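Local coordinates for protein chorismate synthase (Aquifex aeolicus, PDB 1Q1L) that probably catalyses, with reduced FMN as cofactor, the anti-1,4-elimination of phosphate from 5-enolpyruvylshikimate-3-phosphate to give chorismate, at residues A31-S36 with C152-S157; V168-K173 with T215-V220; K173-L178 with L202-P207. All blocks are in the same frame, centred on the assembly; numbering follows the deposited sequence.

The three contacts join irregular chain to regular elements in chorismate synthase in different ways: loop to helix in contact 1, hairpin to helix in contact 2, strand end to loop in contact 3. Contact 1 lies on the opposite side of the chain's centre from the other two, its centre about 37 Å from that of contact 2 and about 31 Å from that of contact 3. Contacts 2 and 3, centres about 11 Å apart, share Lys173 and reach the same antiparallel sheet, where Val168 meets Val175. Contacts 1 and 3 are buried, contact 2 partly buried. Their chemistry differs: a lysine-to-carbonyl bond beside leucine packing, a tyrosine hydroxyl holding a turn, and apolar packing round a phenylalanine ring with a glutamate chain over its face.

Contact 1: residues A31-S36 with C152-S157; sequences ANLPLS and CKKFLS
The ammonium nitrogen of Lys154 is gripped from two quarters: it donates to the carbonyl oxygen of Pro34, NZ to O 2.7 Å, and forms a salt bridge with Glu39 of helix 37-48. It stands above the carbonyl plane of Pro34, 57° out of it. Lys154 starts with CG anti to its backbone N (chi1 -176°) and then bends at chi2 and again at chi4, the second bend placing NZ at Pro34 O; its CG also lies 3.4 Å from Pro34 O. The same nitrogen comes within 3.7 Å of Pro34 CB.

Next to this polar grip, Leu33 presses both methyls on the helix backbone. Its CD1 and CD2 each lie 4.0 Å from Phe155 CA, and CD2 also meets Phe155 CB. Leu35 adds a looser touch, CD1 to Lys154 CB 4.4 Å.

In the fold, the loop after strand 21-27 is thus laid against residues 152-157 of helix 142-157, just before Ser36 caps helix 37-48. Helix 384-399 closes the apolar side through Met384, which touches Leu33 and Phe155, while Phe155 also packs on helix 356-379.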
loop_
_atom_site.group_PDB
_atom_site.type_symbol
_atom_site.label_atom_id
_atom_site.label_comp_id
_atom_site.label_asym_id
_atom_site.label_seq_id
_atom_site.Cartn_x
_atom_site.Cartn_y
_atom_site.Cartn_z
ATOM N N ALA A 31 -17.194 13.723 -0.647
ATOM C CA ALA A 31 -17.618 15.053 -1.064
ATOM C C ALA A 31 -18.892 15.458 -0.334
ATOM O O ALA A 31 -19.674 14.605 0.087
ATOM C CB ALA A 31 -17.879 15.067 -2.575
ATOM N N ASN A 32 -19.087 16.767 -0.198
ATOM C CA ASN A 32 -20.269 17.340 0.431
ATOM C C ASN A 32 -20.265 17.331 1.954
ATOM O O ASN A 32 -21.317 17.429 2.584
ATOM C CB ASN A 32 -21.536 16.654 -0.105
ATOM C CG ASN A 32 -21.719 16.856 -1.610
ATOM O OD1 ASN A 32 -22.518 16.169 -2.249
ATOM N ND2 ASN A 32 -20.979 17.803 -2.176
ATOM N N LEU A 33 -19.079 17.209 2.541
ATOM C CA LEU A 33 -18.935 17.240 3.993
ATOM C C LEU A 33 -18.642 18.684 4.391
ATOM O O LEU A 33 -17.661 19.270 3.935
ATOM C CB LEU A 33 -17.757 16.375 4.450
ATOM C CG LEU A 33 -17.400 16.537 5.939
ATOM C CD1 LEU A 33 -18.464 15.842 6.787
ATOM C CD2 LEU A 33 -16.018 15.950 6.231
ATOM N N PRO A 34 -19.495 19.286 5.232
ATOM C CA PRO A 34 -19.226 20.672 5.634
ATOM C C PRO A 34 -17.893 20.707 6.382
ATOM O O PRO A 34 -17.689 19.926 7.308
ATOM C CB PRO A 34 -20.398 21.001 6.552
ATOM C CG PRO A 34 -21.504 20.116 6.027
ATOM C CD PRO A 34 -20.788 18.818 5.758
ATOM N N LEU A 35 -16.989 21.599 5.984
ATOM C CA LEU A 35 -15.685 21.702 6.638
ATOM C C LEU A 35 -15.187 23.145 6.641
ATOM O O LEU A 35 -15.230 23.822 5.616
ATOM C CB LEU A 35 -14.658 20.813 5.923
ATOM C CG LEU A 35 -13.234 20.750 6.500
ATOM C CD1 LEU A 35 -13.256 20.104 7.884
ATOM C CD2 LEU A 35 -12.337 19.944 5.573
ATOM N N SER A 36 -14.703 23.604 7.791
ATOM C CA SER A 36 -14.201 24.966 7.912
ATOM C C SER A 36 -12.826 24.982 8.564
ATOM O O SER A 36 -12.419 24.011 9.204
ATOM C CB SER A 36 -15.158 25.805 8.760
ATOM O OG SER A 36 -15.181 25.324 10.094
ATOM N N CYS A 152 -11.085 14.310 10.064
ATOM C CA CYS A 152 -11.664 12.994 10.287
ATOM C C CYS A 152 -12.719 13.030 11.385
ATOM O O CYS A 152 -13.729 12.331 11.303
ATOM C CB CYS A 152 -10.560 11.996 10.620
ATOM S SG CYS A 152 -9.406 11.794 9.244
ATOM N N LYS A 153 -12.495 13.850 12.407
ATOM C CA LYS A 153 -13.475 13.977 13.484
ATOM C C LYS A 153 -14.765 14.566 12.925
ATOM O O LYS A 153 -15.855 14.100 13.244
ATOM C CB LYS A 153 -12.968 14.896 14.593
ATOM C CG LYS A 153 -11.928 14.299 15.518
ATOM C CD LYS A 153 -11.692 15.239 16.695
ATOM C CE LYS A 153 -10.668 14.689 17.668
ATOM N NZ LYS A 153 -10.450 15.624 18.808
ATOM N N LYS A 154 -14.648 15.605 12.102
ATOM C CA LYS A 154 -15.839 16.216 11.519
ATOM C C LYS A 154 -16.602 15.150 10.742
ATOM O O LYS A 154 -17.825 15.032 10.848
ATOM C CB LYS A 154 -15.460 17.371 10.589
ATOM C CG LYS A 154 -16.669 18.117 10.031
ATOM C CD LYS A 154 -17.580 18.605 11.165
ATOM C CE LYS A 154 -18.897 19.169 10.636
ATOM N NZ LYS A 154 -18.689 20.366 9.774
ATOM N N PHE A 155 -15.871 14.365 9.962
ATOM C CA PHE A 155 -16.479 13.291 9.183
ATOM C C PHE A 155 -17.240 12.311 10.090
ATOM O O PHE A 155 -18.393 11.968 9.826
ATOM C CB PHE A 155 -15.395 12.536 8.399
ATOM C CG PHE A 155 -15.892 11.283 7.735
ATOM C CD1 PHE A 155 -16.786 11.348 6.667
ATOM C CD2 PHE A 155 -15.499 10.033 8.209
ATOM C CE1 PHE A 155 -17.281 10.181 6.082
ATOM C CE2 PHE A 155 -15.987 8.864 7.632
ATOM C CZ PHE A 155 -16.882 8.936 6.566
ATOM N N LEU A 156 -16.590 11.877 11.163
ATOM C CA LEU A 156 -17.178 10.924 12.105
ATOM C C LEU A 156 -18.407 11.443 12.836
ATOM O O LEU A 156 -19.338 10.686 13.123
ATOM C CB LEU A 156 -16.145 10.504 13.150
ATOM C CG LEU A 156 -15.007 9.589 12.714
ATOM C CD1 LEU A 156 -14.036 9.410 13.873
ATOM C CD2 LEU A 156 -15.568 8.249 12.264
ATOM N N SER A 157 -18.399 12.733 13.159
ATOM C CA SER A 157 -19.521 13.332 13.863
ATOM C C SER A 157 -20.798 13.288 13.035
ATOM O O SER A 157 -21.896 13.318 13.590
ATOM C CB SER A 157 -19.192 14.779 14.249
ATOM O OG SER A 157 -18.917 15.563 13.106
#

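Contact 2: residues V168-K173 with T215-V220; sequences VSIGQK and TYIDEV
A type II' beta turn, Ile170 to Lys173, reverses the chain between strand 162-170 and the short strand 173-174, and Tyr216 of helix 210-221 reaches into this hairpin. The phenol oxygen accepts the backbone N-H of Gln172 in a nearly straight bond, N to OH 2.9 Å with an angle of 168° at the hydrogen. The Tyr216 side chain sets out toward the turn, with CG anti to its backbone N (chi1 169°), which starts the ring on its way to the hairpin. The hydroxyl also lies 3.5 Å from Gln172 CB.

Lys173 supplies the cover for one face of the ring. Its CB sits over that face, 4.2 Å from the centroid and 17° off the normal, a CH-pi contact, and its chain slides past the tyrosine in the opposite sense. The terminal ammonium leads away to a salt bridge with Glu212 and a cation-pi contact with Phe213. On the opposite face of the ring lies Val220 CG2, from the next turn of the same helix, so the ring is clasped between a turn residue and its own helix.

Gly171 CA approaches at the edge, near the ring plane. A beta carbon at this position would fall 2.8 Å from Tyr216 OH, a clash, and the positive phi independently favours glycine. A second, apolar touch is Ile170 CG2 to Ile217 CD1, 4.5 Å, joining the end of the strand to the next residue of the helix; Ile217 also packs on Leu202.

The whole is a two-residue beta-hairpin with glycine at the first central position, as suits a type II' turn, docked on a helix by a tyrosine that binds a turn N-H.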
loop_
_atom_site.group_PDB
_atom_site.type_symbol
_atom_site.label_atom_id
_atom_site.label_comp_id
_atom_site.label_asym_id
_atom_site.label_seq_id
_atom_site.Cartn_x
_atom_site.Cartn_y
_atom_site.Cartn_z
ATOM N N VAL A 168 -5.099 10.742 33.033
ATOM C CA VAL A 168 -5.391 9.961 34.228
ATOM C C VAL A 168 -4.218 9.915 35.205
ATOM O O VAL A 168 -4.365 9.463 36.343
ATOM C CB VAL A 168 -5.799 8.520 33.868
ATOM C CG1 VAL A 168 -7.037 8.539 32.991
ATOM C CG2 VAL A 168 -4.659 7.816 33.167
ATOM N N SER A 169 -3.057 10.385 34.760
ATOM C CA SER A 169 -1.874 10.402 35.612
ATOM C C SER A 169 -0.757 11.242 35.012
ATOM O O SER A 169 -0.557 11.256 33.796
ATOM C CB SER A 169 -1.364 8.976 35.848
ATOM O OG SER A 169 -0.831 8.417 34.659
ATOM N N ILE A 170 -0.049 11.959 35.878
ATOM C CA ILE A 170 1.086 12.794 35.490
ATOM C C ILE A 170 2.143 12.492 36.532
ATOM O O ILE A 170 1.944 12.764 37.717
ATOM C CB ILE A 170 0.762 14.300 35.555
ATOM C CG1 ILE A 170 -0.305 14.657 34.525
ATOM C CG2 ILE A 170 2.024 15.114 35.291
ATOM C CD1 ILE A 170 -0.655 16.134 34.504
ATOM N N GLY A 171 3.261 11.925 36.101
ATOM C CA GLY A 171 4.304 11.584 37.049
ATOM C C GLY A 171 3.770 10.489 37.948
ATOM O O GLY A 171 3.049 9.605 37.482
ATOM N N GLN A 172 4.105 10.542 39.234
ATOM C CA GLN A 172 3.634 9.533 40.174
ATOM C C GLN A 172 2.223 9.823 40.673
ATOM O O GLN A 172 1.591 8.970 41.298
ATOM C CB GLN A 172 4.589 9.431 41.367
ATOM C CG GLN A 172 5.881 8.663 41.091
ATOM C CD GLN A 172 5.635 7.203 40.730
ATOM O OE1 GLN A 172 4.619 6.618 41.115
ATOM N NE2 GLN A 172 6.577 6.603 40.005
ATOM N N LYS A 173 1.724 11.024 40.393
ATOM C CA LYS A 173 0.390 11.410 40.836
ATOM C C LYS A 173 -0.702 10.999 39.852
ATOM O O LYS A 173 -0.712 11.433 38.699
ATOM C CB LYS A 173 0.327 12.921 41.071
ATOM C CG LYS A 173 -0.987 13.374 41.684
ATOM C CD LYS A 173 -0.950 14.836 42.090
ATOM C CE LYS A 173 -2.249 15.233 42.769
ATOM N NZ LYS A 173 -2.555 14.324 43.913
ATOM N N THR A 215 0.849 21.824 41.951
ATOM C CA THR A 215 1.800 21.864 43.053
ATOM C C THR A 215 2.838 20.759 42.886
ATOM O O THR A 215 4.041 21.021 42.870
ATOM C CB THR A 215 1.086 21.686 44.410
ATOM O OG1 THR A 215 0.228 22.809 44.645
ATOM C CG2 THR A 215 2.102 21.576 45.541
ATOM N N TYR A 216 2.364 19.522 42.765
ATOM C CA TYR A 216 3.252 18.380 42.586
ATOM C C TYR A 216 4.226 18.649 41.447
ATOM O O TYR A 216 5.428 18.416 41.571
ATOM C CB TYR A 216 2.439 17.126 42.263
ATOM C CG TYR A 216 3.278 15.958 41.796
ATOM C CD1 TYR A 216 4.055 15.226 42.693
ATOM C CD2 TYR A 216 3.297 15.583 40.451
ATOM C CE1 TYR A 216 4.828 14.145 42.265
ATOM C CE2 TYR A 216 4.066 14.506 40.012
ATOM C CZ TYR A 216 4.825 13.791 40.923
ATOM O OH TYR A 216 5.568 12.714 40.497
ATOM N N ILE A 217 3.690 19.138 40.333
ATOM C CA ILE A 217 4.497 19.429 39.160
ATOM C C ILE A 217 5.643 20.383 39.478
ATOM O O ILE A 217 6.809 20.023 39.326
ATOM C CB ILE A 217 3.624 20.011 38.024
ATOM C CG1 ILE A 217 2.616 18.951 37.562
ATOM C CG2 ILE A 217 4.498 20.455 36.859
ATOM C CD1 ILE A 217 1.700 19.403 36.451
ATOM N N ASP A 218 5.316 21.593 39.921
ATOM C CA ASP A 218 6.339 22.576 40.259
ATOM C C ASP A 218 7.295 21.981 41.283
ATOM O O ASP A 218 8.499 22.233 41.249
ATOM C CB ASP A 218 5.697 23.840 40.829
ATOM C CG ASP A 218 4.739 24.495 39.855
ATOM O OD1 ASP A 218 5.147 24.757 38.704
ATOM O OD2 ASP A 218 3.580 24.754 40.241
ATOM N N GLU A 219 6.743 21.186 42.193
ATOM C CA GLU A 219 7.527 20.528 43.232
ATOM C C GLU A 219 8.582 19.626 42.596
ATOM O O GLU A 219 9.618 19.344 43.200
ATOM C CB GLU A 219 6.600 19.697 44.126
ATOM C CG GLU A 219 7.305 18.830 45.159
ATOM C CD GLU A 219 6.331 17.971 45.950
ATOM O OE1 GLU A 219 5.482 18.540 46.670
ATOM O OE2 GLU A 219 6.410 16.724 45.848
ATOM N N VAL A 220 8.308 19.179 41.374
ATOM C CA VAL A 220 9.219 18.304 40.646
ATOM C C VAL A 220 10.116 19.082 39.691
ATOM O O VAL A 220 11.306 18.792 39.572
ATOM C CB VAL A 220 8.437 17.243 39.835
ATOM C CG1 VAL A 220 9.385 16.468 38.925
ATOM C CG2 VAL A 220 7.717 16.292 40.783
#

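Contact 3: residues K173-L178 with L202-P207; sequences KEVEEL and LRIPFP
Val175 and Ile204 bring the two backbones to their nearest approach, CA to CA 7.6 Å, where the chain leaving strand 173-174 enters a short 3-10 turn, with Leu178 N bonded to Val175 O, and faces the irregular run 202-207. Phe206 is the hub of the side-chain packing. Its CD1 takes Val175 CG1 at 3.7 Å, the two side chains crossing obliquely, and Leu178 CD2 comes up at the ring edge, near its plane, 4.0 Å from CE1.

Glu177 lies over one face of that ring. Its CG forms a CH-pi contact 4.2 Å from the centroid, and its CB is 3.5 Å from Phe206 CZ. The bend at chi2 (89°) carries CD back over the aromatic group, and the carboxylate ends stacked on it, the planes 14° apart and OE2 offset toward the rim. Such an anionic group over a ring face would probably be unfavourable alone, but Lys196 makes a cation-pi contact with the same ring, and Lys209 offers OE2 a long, weak ion pair.

Pro205 fills the other part of the interface. Its CG is pressed against Leu178 CD1 at 3.5 Å, tighter than ordinary van der Waals contact, and its CD lies 4.2 Å from Val175 CG2, which also meets Ile204 CG2. An alanine in place of Phe206 would probably open a gap beside Val175 and Leu178, set the Glu177 chain free to turn, and deprive Lys196 of its aromatic partner.

Leu178 and Pro205 both reach Phe166 of strand 162-170 and Tyr193 of helix 187-197. The cluster therefore fills the seam between sheet and helices, in keeping with the beta-alpha-beta sandwich described for this enzyme.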
loop_
_atom_site.group_PDB
_atom_site.type_symbol
_atom_site.label_atom_id
_atom_site.label_comp_id
_atom_site.label_asym_id
_atom_site.label_seq_id
_atom_site.Cartn_x
_atom_site.Cartn_y
_atom_site.Cartn_z
ATOM N N LYS A 173 1.724 11.024 40.393
ATOM C CA LYS A 173 0.390 11.410 40.836
ATOM C C LYS A 173 -0.702 10.999 39.852
ATOM O O LYS A 173 -0.712 11.433 38.699
ATOM C CB LYS A 173 0.327 12.921 41.071
ATOM C CG LYS A 173 -0.987 13.374 41.684
ATOM C CD LYS A 173 -0.950 14.836 42.090
ATOM C CE LYS A 173 -2.249 15.233 42.769
ATOM N NZ LYS A 173 -2.555 14.324 43.913
ATOM N N GLU A 174 -1.629 10.171 40.322
ATOM C CA GLU A 174 -2.716 9.683 39.485
ATOM C C GLU A 174 -4.085 10.209 39.911
ATOM O O GLU A 174 -4.269 10.650 41.049
ATOM C CB GLU A 174 -2.748 8.154 39.517
ATOM C CG GLU A 174 -1.382 7.496 39.523
ATOM C CD GLU A 174 -1.460 5.999 39.284
ATOM O OE1 GLU A 174 -1.756 5.600 38.140
ATOM O OE2 GLU A 174 -1.233 5.221 40.236
ATOM N N VAL A 175 -5.043 10.168 38.989
ATOM C CA VAL A 175 -6.399 10.595 39.300
ATOM C C VAL A 175 -7.036 9.362 39.931
ATOM O O VAL A 175 -7.498 8.457 39.238
ATOM C CB VAL A 175 -7.184 11.004 38.034
ATOM C CG1 VAL A 175 -8.632 11.297 38.396
ATOM C CG2 VAL A 175 -6.547 12.238 37.399
ATOM N N GLU A 176 -7.045 9.336 41.259
ATOM C CA GLU A 176 -7.576 8.210 42.016
ATOM C C GLU A 176 -9.031 7.858 41.749
ATOM O O GLU A 176 -9.407 6.691 41.819
ATOM C CB GLU A 176 -7.360 8.463 43.508
ATOM C CG GLU A 176 -5.902 8.736 43.863
ATOM C CD GLU A 176 -4.980 7.576 43.516
ATOM O OE1 GLU A 176 -3.751 7.724 43.690
ATOM O OE2 GLU A 176 -5.474 6.515 43.077
ATOM N N GLU A 177 -9.851 8.857 41.441
ATOM C CA GLU A 177 -11.257 8.603 41.164
ATOM C C GLU A 177 -11.463 7.687 39.961
ATOM O O GLU A 177 -12.528 7.092 39.812
ATOM C CB GLU A 177 -12.007 9.916 40.910
ATOM C CG GLU A 177 -12.055 10.853 42.103
ATOM C CD GLU A 177 -10.871 11.790 42.162
ATOM O OE1 GLU A 177 -9.752 11.371 41.797
ATOM O OE2 GLU A 177 -11.060 12.949 42.587
ATOM N N LEU A 178 -10.446 7.560 39.114
ATOM C CA LEU A 178 -10.575 6.738 37.909
ATOM C C LEU A 178 -9.907 5.369 37.949
ATOM O O LEU A 178 -9.750 4.731 36.909
ATOM C CB LEU A 178 -10.049 7.517 36.700
ATOM C CG LEU A 178 -10.648 8.917 36.526
ATOM C CD1 LEU A 178 -10.010 9.615 35.326
ATOM C CD2 LEU A 178 -12.149 8.803 36.348
ATOM N N LEU A 202 -4.674 20.906 32.804
ATOM C CA LEU A 202 -3.896 19.692 32.575
ATOM C C LEU A 202 -4.776 18.608 31.949
ATOM O O LEU A 202 -4.373 17.449 31.838
ATOM C CB LEU A 202 -3.323 19.180 33.898
ATOM C CG LEU A 202 -2.336 20.095 34.634
ATOM C CD1 LEU A 202 -2.196 19.630 36.072
ATOM C CD2 LEU A 202 -0.985 20.090 33.926
ATOM N N ARG A 203 -5.983 18.995 31.554
ATOM C CA ARG A 203 -6.936 18.077 30.939
ATOM C C ARG A 203 -7.255 16.865 31.814
ATOM O O ARG A 203 -7.453 15.752 31.306
ATOM C CB ARG A 203 -6.430 17.611 29.567
ATOM C CG ARG A 203 -6.360 18.704 28.484
ATOM C CD ARG A 203 -7.352 18.411 27.360
ATOM N NE ARG A 203 -7.262 17.005 27.000
ATOM C CZ ARG A 203 -8.296 16.211 26.765
ATOM N NH1 ARG A 203 -9.540 16.665 26.833
ATOM N NH2 ARG A 203 -8.079 14.936 26.500
ATOM N N ILE A 204 -7.290 17.072 33.129
ATOM C CA ILE A 204 -7.648 15.996 34.047
ATOM C C ILE A 204 -9.159 16.101 34.261
ATOM O O ILE A 204 -9.719 17.195 34.262
ATOM C CB ILE A 204 -6.903 16.105 35.403
ATOM C CG1 ILE A 204 -7.014 17.524 35.956
ATOM C CG2 ILE A 204 -5.448 15.699 35.229
ATOM C CD1 ILE A 204 -6.354 17.696 37.318
ATOM N N PRO A 205 -9.841 14.958 34.427
ATOM C CA PRO A 205 -11.289 14.878 34.633
ATOM C C PRO A 205 -11.861 15.640 35.836
ATOM O O PRO A 205 -13.073 15.798 35.942
ATOM C CB PRO A 205 -11.533 13.374 34.754
ATOM C CG PRO A 205 -10.412 12.776 34.003
ATOM C CD PRO A 205 -9.251 13.612 34.422
ATOM N N PHE A 206 -11.003 16.097 36.743
ATOM C CA PHE A 206 -11.470 16.828 37.921
ATOM C C PHE A 206 -10.668 18.110 38.108
ATOM O O PHE A 206 -9.695 18.140 38.860
ATOM C CB PHE A 206 -11.355 15.944 39.168
ATOM C CG PHE A 206 -12.089 14.636 39.049
ATOM C CD1 PHE A 206 -11.536 13.573 38.343
ATOM C CD2 PHE A 206 -13.354 14.481 39.605
ATOM C CE1 PHE A 206 -12.230 12.377 38.191
ATOM C CE2 PHE A 206 -14.057 13.287 39.458
ATOM C CZ PHE A 206 -13.494 12.233 38.748
ATOM N N PRO A 207 -11.080 19.195 37.431
ATOM C CA PRO A 207 -10.402 20.491 37.510
ATOM C C PRO A 207 -10.063 20.968 38.921
ATOM O O PRO A 207 -9.036 21.616 39.126
ATOM C CB PRO A 207 -11.369 21.427 36.788
ATOM C CG PRO A 207 -11.983 20.533 35.761
ATOM C CD PRO A 207 -12.272 19.289 36.572
#